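Local coordinates for hemolysin activator protein CdiB (PDB 6WIL), which probably acts as the outer-membrane transporter that exports a contact-dependent growth inhibition toxin in two-partner secretion, through a beta barrel carrying periplasmic POTRA domains, at residues 58-63 against 81-86; 66-71 against 137-142; 160-165 against 279-284; 226-231 against 465-470; 341-344 against 349-352. All coordinates share one frame; numbering follows the deposited sequence.

Interaction 1. Residues 58-63 against 81-86; sequences KEISLI and KAIKKH
The helix-on-sheet core of the first POTRA domain is where I60, from the middle of strand 59-62, meets I83 and K84 on the last turn of helix 77-85. I60 sends its CB toward the helix. Its CG1 lies anti to the carbonyl carbon (chi1 -49°), and the branch runs on so that CD1 arrives 4.0 Å from CG2 of I83. The two isoleucines cross at about a right angle, methyl against methyl, and it is the CG2 branch of I83 that does the touching. I80, I90 and L91 also lean on I60, while I83 also touches I103, Y106 and A107 of helix 97-113, so this pair is sunk in apolar company.

K84 covers the solvent side of the pair. Its chain is stretched out beyond CG and reaches across to the strand, with CE 3.4 Å from the carbonyl O of I60 and 4.1 Å from CB of I60. At the tip, K84 NZ donates to water 1 over 2.9 Å, and the same water accepts a weak bond from I60 N at 3.4 Å. The ammonium end is thus linked, weakly, to the strand backbone through water 1, on the exposed side of a buried apolar contact. Strand 59-62 pairs in parallel with strand 132-149 beyond, and two helices, 77-85 and 97-113, packed on one face of a small mixed sheet are typical of the POTRA fold.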
# COMPACT_ATOMS: atom_id res chain seq x y z
N LYS A 58 28.71 16.82 36.23
CA LYS A 58 28.47 18.19 35.83
C LYS A 58 28.49 18.39 34.33
O LYS A 58 28.12 19.47 33.86
CB LYS A 58 29.49 19.14 36.49
CG LYS A 58 30.90 19.03 35.97
CD LYS A 58 31.86 19.75 36.90
CE LYS A 58 33.29 19.77 36.36
NZ LYS A 58 33.49 20.78 35.28
N GLU A 59 28.91 17.38 33.56
CA GLU A 59 28.92 17.45 32.11
C GLU A 59 28.61 16.07 31.56
O GLU A 59 29.25 15.08 31.96
CB GLU A 59 30.28 17.93 31.57
CG GLU A 59 30.84 19.17 32.24
CD GLU A 59 31.99 19.80 31.48
OE1 GLU A 59 32.40 19.23 30.45
OE2 GLU A 59 32.46 20.87 31.91
N ILE A 60 27.64 15.99 30.65
CA ILE A 60 27.38 14.78 29.87
C ILE A 60 27.73 15.09 28.43
O ILE A 60 27.16 16.01 27.83
CB ILE A 60 25.92 14.32 30.00
CG1 ILE A 60 25.51 14.28 31.48
CG2 ILE A 60 25.76 12.94 29.36
CD1 ILE A 60 24.01 14.26 31.69
N SER A 61 28.67 14.34 27.87
CA SER A 61 29.19 14.63 26.55
C SER A 61 29.34 13.34 25.75
O SER A 61 29.45 12.25 26.31
CB SER A 61 30.54 15.36 26.62
OG SER A 61 30.55 16.33 27.65
N LEU A 62 29.33 13.49 24.43
CA LEU A 62 29.71 12.43 23.52
C LEU A 62 31.13 12.71 23.04
O LEU A 62 31.41 13.80 22.54
CB LEU A 62 28.75 12.33 22.34
CG LEU A 62 28.93 11.10 21.44
CD1 LEU A 62 28.64 9.82 22.22
CD2 LEU A 62 28.06 11.19 20.19
N ILE A 63 32.01 11.73 23.21
CA ILE A 63 33.45 11.91 23.02
C ILE A 63 33.90 10.98 21.92
O ILE A 63 33.60 9.78 21.96
CB ILE A 63 34.24 11.64 24.32
CG1 ILE A 63 33.86 12.66 25.39
CG2 ILE A 63 35.74 11.69 24.05
CD1 ILE A 63 34.10 14.09 24.98
N LYS A 81 21.06 14.06 23.67
CA LYS A 81 19.81 14.81 23.76
C LYS A 81 18.79 14.08 24.62
O LYS A 81 18.17 14.67 25.51
CB LYS A 81 19.24 15.05 22.36
CG LYS A 81 19.53 16.41 21.75
CD LYS A 81 18.49 16.72 20.68
CE LYS A 81 19.12 17.13 19.37
NZ LYS A 81 18.29 16.69 18.21
N ALA A 82 18.61 12.78 24.37
CA ALA A 82 17.62 12.02 25.13
C ALA A 82 18.00 11.91 26.60
O ALA A 82 17.13 11.97 27.47
CB ALA A 82 17.44 10.63 24.51
N ILE A 83 19.30 11.77 26.89
CA ILE A 83 19.75 11.70 28.28
C ILE A 83 19.40 12.99 29.01
O ILE A 83 18.75 12.98 30.06
CB ILE A 83 21.26 11.42 28.34
CG1 ILE A 83 21.58 10.03 27.78
CG2 ILE A 83 21.75 11.54 29.78
CD1 ILE A 83 20.95 8.90 28.55
N LYS A 84 19.83 14.13 28.45
CA LYS A 84 19.57 15.43 29.07
C LYS A 84 18.09 15.78 29.10
O LYS A 84 17.68 16.62 29.91
CB LYS A 84 20.36 16.51 28.34
CG LYS A 84 21.86 16.40 28.52
CD LYS A 84 22.60 17.53 27.82
CE LYS A 84 24.09 17.48 28.14
NZ LYS A 84 24.84 18.54 27.41
N LYS A 85 17.28 15.17 28.24
CA LYS A 85 15.85 15.45 28.20
C LYS A 85 15.07 14.67 29.26
O LYS A 85 13.94 15.05 29.59
CB LYS A 85 15.30 15.14 26.80
CG LYS A 85 13.82 15.47 26.57
CD LYS A 85 13.56 16.97 26.55
CE LYS A 85 12.18 17.27 25.97
NZ LYS A 85 12.05 16.71 24.59
N HIS A 86 15.66 13.61 29.81
CA HIS A 86 14.95 12.76 30.74
C HIS A 86 14.49 13.57 31.95
O HIS A 86 15.28 14.34 32.51
CB HIS A 86 15.84 11.60 31.19
CG HIS A 86 15.12 10.55 31.98
ND1 HIS A 86 14.83 10.70 33.32
CD2 HIS A 86 14.64 9.34 31.62
CE1 HIS A 86 14.20 9.62 33.75
NE2 HIS A 86 14.07 8.78 32.74
O HOH W 1 26.69 19.01 29.53

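Interaction 2. Residues 66-71 against 137-142; sequences IGQSES and IQIGRL
Q68 NE2 is the polar atom that holds this contact: it donates to the carbonyl O of I137 at 3.0 Å and to water 2 at 3.1 Å. The first bond is nearly straight, with an N-H...O angle of 166°. The nitrogen meets the carbonyl head-on, with a C=O...N angle of 178°, and the acceptor is only 5° out of the plane of the Q68 amide. Water 2 extends the grip down the strand by accepting a weak bond from I139 N at 3.5 Å.

Q68 manages this reach because its chain is extended beyond CG, carrying the amide from the loop before helix 70-74 across to strand 132-149. Once there, the group lies beside apolar carbon: CG1 of I139 is 3.8 Å from Q68 NE2, and CG2 of I137 is 4.2 Å from Q68 OE1. L73 and F76 fill in around the two isoleucines, which are buried, and L73 touches Q68 as well. Two residues along, the loop becomes a helix, with S69 at the N-cap and its OG bonded to D72.

Q68 OE1 has its own partner. With OE1 accepting from L65 N and NE2 donating twice, the bonds fix which way round the amide sits and should hold it against rotation. The chemistry implies that a side-chain amide serves the backbone carbonyl of I137 much as a neighbouring strand would, just past the point where strand 59-62 has run out.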
# COMPACT_ATOMS: atom_id res chain seq x y z
N ILE A 66 39.04 6.73 18.84
CA ILE A 66 40.16 6.91 17.93
C ILE A 66 39.69 6.77 16.49
O ILE A 66 39.02 5.79 16.13
CB ILE A 66 41.27 5.89 18.24
CG1 ILE A 66 41.81 6.14 19.65
CG2 ILE A 66 42.37 5.96 17.19
CD1 ILE A 66 42.80 5.11 20.09
N GLY A 67 40.02 7.76 15.67
CA GLY A 67 39.68 7.71 14.26
C GLY A 67 38.25 8.09 13.94
O GLY A 67 37.78 7.78 12.84
N GLN A 68 37.55 8.76 14.85
CA GLN A 68 36.18 9.18 14.63
C GLN A 68 36.16 10.69 14.37
O GLN A 68 36.62 11.46 15.21
CB GLN A 68 35.30 8.84 15.82
CG GLN A 68 35.08 7.35 16.04
CD GLN A 68 33.95 7.07 17.02
OE1 GLN A 68 33.49 7.97 17.72
NE2 GLN A 68 33.50 5.82 17.07
N SER A 69 35.64 11.10 13.22
CA SER A 69 35.48 12.52 12.99
C SER A 69 34.20 13.00 13.67
O SER A 69 33.26 12.23 13.90
CB SER A 69 35.48 12.86 11.49
OG SER A 69 34.25 12.58 10.86
N GLU A 70 34.19 14.28 14.03
CA GLU A 70 33.04 14.86 14.71
C GLU A 70 31.83 14.97 13.79
O GLU A 70 30.70 15.09 14.27
CB GLU A 70 33.42 16.22 15.29
CG GLU A 70 34.51 16.17 16.37
CD GLU A 70 35.91 15.87 15.82
OE1 GLU A 70 36.04 15.38 14.68
OE2 GLU A 70 36.90 16.13 16.55
N SER A 71 32.06 14.91 12.47
CA SER A 71 30.96 14.74 11.54
C SER A 71 30.32 13.36 11.69
O SER A 71 29.10 13.21 11.54
CB SER A 71 31.46 14.95 10.11
OG SER A 71 30.70 14.20 9.18
N ILE A 137 30.55 6.01 21.35
CA ILE A 137 29.75 5.13 20.52
C ILE A 137 30.67 4.22 19.71
O ILE A 137 31.52 4.70 18.95
CB ILE A 137 28.78 5.90 19.61
CG1 ILE A 137 27.97 4.92 18.77
CG2 ILE A 137 29.52 6.89 18.72
CD1 ILE A 137 26.73 5.50 18.15
N GLN A 138 30.50 2.92 19.88
CA GLN A 138 31.13 1.94 19.00
C GLN A 138 30.27 1.83 17.75
O GLN A 138 29.31 1.07 17.69
CB GLN A 138 31.28 0.60 19.70
CG GLN A 138 32.59 0.46 20.44
CD GLN A 138 32.52 -0.61 21.51
OE1 GLN A 138 31.51 -1.29 21.66
NE2 GLN A 138 33.60 -0.75 22.27
N ILE A 139 30.64 2.60 16.73
CA ILE A 139 29.87 2.66 15.49
C ILE A 139 30.05 1.35 14.74
O ILE A 139 31.15 1.05 14.25
CB ILE A 139 30.29 3.86 14.64
CG1 ILE A 139 30.14 5.15 15.45
CG2 ILE A 139 29.45 3.92 13.37
CD1 ILE A 139 30.15 6.41 14.61
N GLY A 140 28.98 0.56 14.65
CA GLY A 140 29.00 -0.68 13.91
C GLY A 140 28.69 -0.47 12.44
O GLY A 140 27.64 0.09 12.09
N ARG A 141 29.59 -0.91 11.57
CA ARG A 141 29.50 -0.64 10.14
C ARG A 141 29.37 -1.93 9.35
O ARG A 141 29.52 -3.04 9.88
CB ARG A 141 30.72 0.15 9.66
CG ARG A 141 30.98 1.42 10.45
CD ARG A 141 32.15 2.18 9.86
NE ARG A 141 31.72 3.42 9.23
CZ ARG A 141 31.80 4.62 9.80
NH1 ARG A 141 32.30 4.73 11.03
NH2 ARG A 141 31.38 5.70 9.15
N LEU A 142 29.08 -1.77 8.07
CA LEU A 142 28.93 -2.89 7.15
C LEU A 142 30.25 -3.15 6.44
O LEU A 142 30.84 -2.22 5.88
CB LEU A 142 27.83 -2.59 6.13
CG LEU A 142 27.49 -3.68 5.12
CD1 LEU A 142 26.89 -4.89 5.83
CD2 LEU A 142 26.54 -3.15 4.06
O HOH W 2 33.96 3.04 15.82

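Interaction 3. Residues 160-165 against 279-284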
# COMPACT_ATOMS: atom_id res chain seq x y z
N GLY A 160 18.55 -1.55 -5.39
CA GLY A 160 17.62 -2.10 -4.41
C GLY A 160 17.98 -1.80 -2.97
O GLY A 160 17.08 -1.68 -2.13
N LEU A 161 19.27 -1.67 -2.66
CA LEU A 161 19.70 -1.42 -1.28
C LEU A 161 20.12 0.02 -1.13
O LEU A 161 21.04 0.47 -1.85
CB LEU A 161 20.85 -2.34 -0.90
CG LEU A 161 20.65 -3.84 -1.12
CD1 LEU A 161 21.90 -4.58 -0.68
CD2 LEU A 161 19.44 -4.32 -0.36
N PRO A 162 19.52 0.79 -0.23
CA PRO A 162 19.91 2.20 -0.07
C PRO A 162 21.20 2.38 0.72
O PRO A 162 21.51 3.49 1.16
CB PRO A 162 18.71 2.82 0.65
CG PRO A 162 18.14 1.68 1.43
CD PRO A 162 18.33 0.46 0.58
N PHE A 163 21.96 1.30 0.89
CA PHE A 163 23.22 1.33 1.63
C PHE A 163 24.30 0.63 0.81
O PHE A 163 24.02 -0.03 -0.19
CB PHE A 163 23.08 0.66 3.00
CG PHE A 163 22.60 -0.76 2.94
CD1 PHE A 163 23.49 -1.81 2.82
CD2 PHE A 163 21.24 -1.05 3.02
CE1 PHE A 163 23.06 -3.12 2.77
CE2 PHE A 163 20.80 -2.36 2.97
CZ PHE A 163 21.71 -3.40 2.85
N LYS A 164 25.54 0.80 1.24
CA LYS A 164 26.68 0.19 0.56
C LYS A 164 27.69 -0.28 1.60
O LYS A 164 27.54 -0.05 2.80
CB LYS A 164 27.36 1.18 -0.40
CG LYS A 164 28.11 2.30 0.30
CD LYS A 164 28.55 3.36 -0.69
CE LYS A 164 27.36 3.87 -1.49
NZ LYS A 164 27.67 5.13 -2.23
N ALA A 165 28.72 -0.97 1.12
CA ALA A 165 29.78 -1.43 2.00
C ALA A 165 30.49 -0.25 2.64
O ALA A 165 30.78 0.76 1.98
CB ALA A 165 30.77 -2.29 1.21
N VAL A 279 14.08 2.20 -6.23
CA VAL A 279 15.42 2.75 -6.05
C VAL A 279 15.61 3.13 -4.59
O VAL A 279 15.39 4.28 -4.19
CB VAL A 279 15.68 3.95 -6.98
CG1 VAL A 279 17.15 4.31 -6.97
CG2 VAL A 279 15.20 3.66 -8.40
N GLY A 280 16.04 2.15 -3.79
CA GLY A 280 16.20 2.41 -2.37
C GLY A 280 14.88 2.74 -1.70
O GLY A 280 13.91 1.96 -1.77
N TYR A 281 14.82 3.91 -1.07
CA TYR A 281 13.58 4.39 -0.48
C TYR A 281 12.59 4.90 -1.51
O TYR A 281 11.42 5.10 -1.17
CB TYR A 281 13.87 5.49 0.55
CG TYR A 281 14.34 5.01 1.90
CD1 TYR A 281 13.51 4.24 2.72
CD2 TYR A 281 15.62 5.32 2.36
CE1 TYR A 281 13.95 3.80 3.94
CE2 TYR A 281 16.06 4.88 3.59
CZ TYR A 281 15.22 4.12 4.38
OH TYR A 281 15.66 3.68 5.60
N TYR A 282 13.02 5.12 -2.75
CA TYR A 282 12.13 5.62 -3.78
C TYR A 282 11.41 4.48 -4.47
O TYR A 282 11.79 3.31 -4.36
CB TYR A 282 12.92 6.45 -4.80
CG TYR A 282 13.38 7.78 -4.27
CD1 TYR A 282 14.55 7.88 -3.54
CD2 TYR A 282 12.63 8.93 -4.47
CE1 TYR A 282 14.98 9.09 -3.04
CE2 TYR A 282 13.06 10.15 -3.97
CZ TYR A 282 14.23 10.22 -3.25
OH TYR A 282 14.65 11.43 -2.75
N ASP A 283 10.35 4.83 -5.19
CA ASP A 283 9.63 3.88 -6.02
C ASP A 283 9.18 4.59 -7.28
O ASP A 283 8.61 5.68 -7.20
CB ASP A 283 8.42 3.29 -5.26
CG ASP A 283 8.13 1.85 -5.66
OD1 ASP A 283 8.91 1.27 -6.44
OD2 ASP A 283 7.11 1.29 -5.18
N LEU A 284 9.45 3.99 -8.43
CA LEU A 284 9.09 4.56 -9.72
C LEU A 284 8.11 3.63 -10.42
O LEU A 284 8.32 2.42 -10.47
CB LEU A 284 10.31 4.78 -10.62
CG LEU A 284 11.31 5.88 -10.27
CD1 LEU A 284 12.11 5.53 -9.03
CD2 LEU A 284 12.23 6.13 -11.46
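A positive phi at G280 (phi 64°, psi -123°) bends the chain so that its CA faces P162, while Y281, with chi1 at -79°, brings ring atom CD2 to the proline. The proline lays its ring over G280 CA: P162 CB stands 3.9 Å from G280 CA, and P162 CD is 4.1 Å from that same atom. The lack of a side chain on G280 lets P162 come this close, since the position of a beta carbon there would be tight against P162 CB. P162 CB also approaches CD2 of Y281 at 4.3 Å, obliquely to the aromatic ring. The carbonyl O of G160 also approaches, 4.2 Å from G280 CA.

G280 and Y281 are the two central residues of a type II' beta turn from V279 to Y282, closed by Y282 N donating to V279 O at 2.9 Å and by V279 N donating to Y282 O at 3.2 Å. This tight hairpin links barrel strands 266-279 and 282-295 at the periplasmic end, and the loop that leaves helix 154-160 of the second POTRA domain rests on it.

No direct hydrogen bond joins the two segments, but helix 171-181 spans them. N180 ND2 donates to both G160 O and G280 O, and Q176 NE2 reaches G280 O too. The Y281 side chain touches K172, R173 and Q176 of that helix, and a bound sulfate, probably from the crystallisation liquor, lies about 4 Å from it.

Interaction 4. Residues 226-231 against 465-470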
# COMPACT_ATOMS: atom_id res chain seq x y z
N SER A 226 -21.62 -11.92 -12.96
CA SER A 226 -22.41 -11.23 -11.95
C SER A 226 -23.66 -10.63 -12.59
O SER A 226 -23.67 -10.31 -13.78
CB SER A 226 -21.61 -10.12 -11.27
OG SER A 226 -20.51 -10.64 -10.54
N GLY A 227 -24.71 -10.50 -11.79
CA GLY A 227 -25.92 -9.86 -12.26
C GLY A 227 -27.08 -10.16 -11.33
O GLY A 227 -26.90 -10.74 -10.25
N ASN A 228 -28.27 -9.74 -11.76
CA ASN A 228 -29.50 -10.12 -11.09
C ASN A 228 -30.08 -11.36 -11.78
O ASN A 228 -29.49 -11.92 -12.70
CB ASN A 228 -30.50 -8.95 -11.08
CG ASN A 228 -30.81 -8.41 -12.47
OD1 ASN A 228 -31.08 -9.17 -13.40
ND2 ASN A 228 -30.78 -7.10 -12.60
N GLN A 229 -31.25 -11.78 -11.32
CA GLN A 229 -31.87 -12.99 -11.85
C GLN A 229 -32.41 -12.79 -13.27
O GLN A 229 -32.78 -13.78 -13.91
CB GLN A 229 -32.98 -13.45 -10.92
CG GLN A 229 -32.67 -13.28 -9.43
CD GLN A 229 -31.67 -14.29 -8.90
OE1 GLN A 229 -31.71 -15.47 -9.25
NE2 GLN A 229 -30.76 -13.84 -8.05
N ASP A 230 -32.45 -11.56 -13.77
CA ASP A 230 -32.90 -11.27 -15.13
C ASP A 230 -31.73 -11.08 -16.09
O ASP A 230 -31.72 -11.67 -17.17
CB ASP A 230 -33.79 -10.03 -15.14
CG ASP A 230 -35.13 -10.26 -14.47
OD1 ASP A 230 -35.39 -11.40 -14.04
OD2 ASP A 230 -35.92 -9.30 -14.38
N THR A 231 -30.76 -10.24 -15.72
CA THR A 231 -29.66 -9.88 -16.60
C THR A 231 -28.35 -9.95 -15.83
O THR A 231 -28.34 -10.09 -14.60
CB THR A 231 -29.85 -8.47 -17.19
OG1 THR A 231 -29.98 -7.52 -16.12
CG2 THR A 231 -31.10 -8.41 -18.06
N GLY A 465 -24.24 -6.16 -3.11
CA GLY A 465 -25.65 -6.45 -3.04
C GLY A 465 -26.49 -5.71 -4.05
O GLY A 465 -27.71 -5.93 -4.10
N PHE A 466 -25.89 -4.84 -4.86
CA PHE A 466 -26.59 -4.09 -5.89
C PHE A 466 -25.99 -4.42 -7.25
O PHE A 466 -24.78 -4.60 -7.37
CB PHE A 466 -26.52 -2.58 -5.62
CG PHE A 466 -27.40 -2.12 -4.49
CD1 PHE A 466 -28.74 -1.83 -4.71
CD2 PHE A 466 -26.89 -1.98 -3.21
CE1 PHE A 466 -29.55 -1.41 -3.67
CE2 PHE A 466 -27.70 -1.56 -2.17
CZ PHE A 466 -29.03 -1.27 -2.40
N ASP A 467 -26.86 -4.49 -8.26
CA ASP A 467 -26.43 -4.95 -9.58
C ASP A 467 -25.59 -3.91 -10.30
O ASP A 467 -24.74 -4.25 -11.13
CB ASP A 467 -27.65 -5.32 -10.44
CG ASP A 467 -28.73 -4.26 -10.40
OD1 ASP A 467 -28.42 -3.06 -10.62
OD2 ASP A 467 -29.91 -4.64 -10.17
N GLY A 468 -25.82 -2.63 -9.99
CA GLY A 468 -25.12 -1.56 -10.67
C GLY A 468 -25.72 -1.06 -11.96
O GLY A 468 -25.05 -0.29 -12.67
N GLU A 469 -26.95 -1.46 -12.29
CA GLU A 469 -27.59 -0.87 -13.46
C GLU A 469 -27.92 0.59 -13.22
O GLU A 469 -27.91 1.41 -14.15
CB GLU A 469 -28.85 -1.63 -13.84
CG GLU A 469 -30.01 -1.45 -12.89
CD GLU A 469 -31.18 -2.31 -13.27
OE1 GLU A 469 -31.88 -1.95 -14.24
OE2 GLU A 469 -31.38 -3.37 -12.62
N LEU A 470 -28.23 0.93 -11.98
CA LEU A 470 -28.49 2.31 -11.60
C LEU A 470 -27.63 2.61 -10.40
O LEU A 470 -27.64 1.85 -9.43
CB LEU A 470 -29.97 2.56 -11.27
CG LEU A 470 -30.98 2.31 -12.39
CD1 LEU A 470 -32.39 2.35 -11.85
CD2 LEU A 470 -30.82 3.31 -13.54
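N228 and D467 face each other, each held firmly by its own loop but only loosely by the other. On the tight side, N228 OD1 is gripped twice by its own loop, by T231 N at 2.6 Å (171° at the hydrogen) and by D230 N at 2.8 Å, an Asx turn and Asx motif in one. The CG of N228 sits between its backbone N and carbonyl carbon (chi1 56°), which folds the amide back over the turn. D467 does the same in its loop: its OD1 accepts from E469 N at 2.7 Å, a second Asx turn.

Between them the fit is loose. N228 ND2 stands 3.6 Å from D467 OD2 and 3.8 Å from E469 OE2, neither a hydrogen bond, with the amide and D467 carboxylate planes 85° apart. D467 OD2 and E469 OE2 approach to 3.1 Å, a crowding of acceptors that K547, salt-bridged to E469 OE2, probably eases.

The 465-470 loop, which contains the end of the VRGF motif of Omp85 proteins, thus meets the turn between strands 217-228 and 232-243, with F263 touching both N228 and E469, and strand 550-559 alongside, touching D467 through V551.

Interaction 5. Residues 341-344 against 349-352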
# COMPACT_ATOMS: atom_id res chain seq x y z
N GLU A 341 -7.32 10.90 -22.52
CA GLU A 341 -7.89 11.29 -23.80
C GLU A 341 -9.04 10.36 -24.12
O GLU A 341 -8.94 9.15 -23.95
CB GLU A 341 -6.84 11.26 -24.91
CG GLU A 341 -7.30 11.87 -26.22
CD GLU A 341 -6.15 12.43 -27.03
OE1 GLU A 341 -5.10 12.74 -26.43
OE2 GLU A 341 -6.31 12.56 -28.26
N SER A 342 -10.15 10.94 -24.57
CA SER A 342 -11.37 10.19 -24.79
C SER A 342 -12.13 10.78 -25.97
O SER A 342 -12.22 12.00 -26.11
CB SER A 342 -12.26 10.20 -23.54
OG SER A 342 -13.54 9.67 -23.82
N GLN A 343 -12.67 9.90 -26.82
CA GLN A 343 -13.51 10.32 -27.93
C GLN A 343 -14.64 9.32 -28.11
O GLN A 343 -14.48 8.13 -27.84
CB GLN A 343 -12.70 10.47 -29.22
CG GLN A 343 -11.96 9.22 -29.65
CD GLN A 343 -11.02 9.49 -30.80
OE1 GLN A 343 -10.81 10.64 -31.19
NE2 GLN A 343 -10.45 8.43 -31.36
N SER A 344 -15.79 9.82 -28.57
CA SER A 344 -16.98 9.01 -28.74
C SER A 344 -17.47 9.08 -30.19
O SER A 344 -17.19 10.04 -30.91
CB SER A 344 -18.10 9.47 -27.80
OG SER A 344 -17.65 9.51 -26.45
N ILE A 349 -19.36 8.13 -36.80
CA ILE A 349 -19.32 9.59 -36.88
C ILE A 349 -18.95 10.12 -35.50
O ILE A 349 -19.60 9.79 -34.50
CB ILE A 349 -20.66 10.18 -37.35
CG1 ILE A 349 -21.09 9.55 -38.68
CG2 ILE A 349 -20.53 11.69 -37.52
CD1 ILE A 349 -20.28 10.00 -39.88
N GLU A 350 -17.90 10.95 -35.44
CA GLU A 350 -17.40 11.44 -34.17
C GLU A 350 -18.29 12.55 -33.62
O GLU A 350 -18.71 13.45 -34.35
CB GLU A 350 -15.97 11.95 -34.31
CG GLU A 350 -15.34 12.41 -33.00
CD GLU A 350 -13.84 12.62 -33.11
OE1 GLU A 350 -13.26 13.33 -32.26
OE2 GLU A 350 -13.23 12.06 -34.05
N ILE A 351 -18.56 12.47 -32.32
CA ILE A 351 -19.27 13.52 -31.60
C ILE A 351 -18.22 14.47 -31.05
O ILE A 351 -17.52 14.15 -30.08
CB ILE A 351 -20.14 12.93 -30.48
CG1 ILE A 351 -21.11 11.90 -31.07
CG2 ILE A 351 -20.89 14.02 -29.75
CD1 ILE A 351 -21.26 10.65 -30.23
N ASN A 352 -18.10 15.65 -31.67
CA ASN A 352 -17.00 16.56 -31.37
C ASN A 352 -16.99 16.98 -29.90
O ASN A 352 -15.94 16.93 -29.24
CB ASN A 352 -17.06 17.79 -32.27
CG ASN A 352 -16.52 17.52 -33.67
OD1 ASN A 352 -16.45 16.38 -34.12
ND2 ASN A 352 -16.12 18.59 -34.36
O HOH W 3 -15.16 12.55 -29.80
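The direct hydrogen bond here runs from I351 N to S344 O, 3.1 Å long and nearly straight, with 166° at the hydrogen. It approaches the carbonyl from above, 36° out of its plane. The same oxygen receives a CA-H...O contact from E350 CA at 3.6 Å, so S344 O is met by two successive residues, E350 and I351.

Water does part of the pairing. Water 3 accepts from S344 N at 3.1 Å and lies 2.9 Å from I351 O and 3.2 Å from E350 OE1, both of which can take a proton from it, though the acceptors around it outnumber its protons. S344 and I351 are therefore bonded directly on one side and through solvent on the other.

Apolar contact is slight: CD1 of I351 comes 4.2 Å from CB of S344, beside the hydrogen bond.

Among polar side chains, Q343 and E350 cross at about a right angle, their amide and carboxylate planes 65° apart. E350 CG is anti to its backbone N, and the extended chain brings the carboxylate to the amide of Q343. The atoms that meet are both acceptors, Q343 OE1 and E350 OE1 at 3.8 Å, and no bond forms. Q343 NE2 instead donates to N311 OD1 on the neighbouring strand.

Away from the turn, S342 pairs its backbone with R356. A water-inserted pair close to a short turn, in a strand interrupted along its length, marks an irregular antiparallel beta hairpin at the extracellular rim of the barrel, strands 329-346 and 349-371.

Interactions 1 and 2 are buried and reach neighbouring strands of one POTRA sheet, yet differ in chemistry: apolar methyls under a solvent-linked lysine in the first, a side-chain amide bonded to a strand backbone in the second. Interaction 3, partly buried, joins POTRA to barrel by plain van der Waals contact; it touches interaction 2, where L142 packs on F163 and K164. Interactions 4 and 5 both belong to the barrel sheet, far from the POTRA pair, at the other end of the molecule. Residues 226-231 are a strand end with its turn and 465-470 a loop, each braced internally by Asx turns, whereas 341-344 and 349-352 form a surface hairpin bonded through backbone and water.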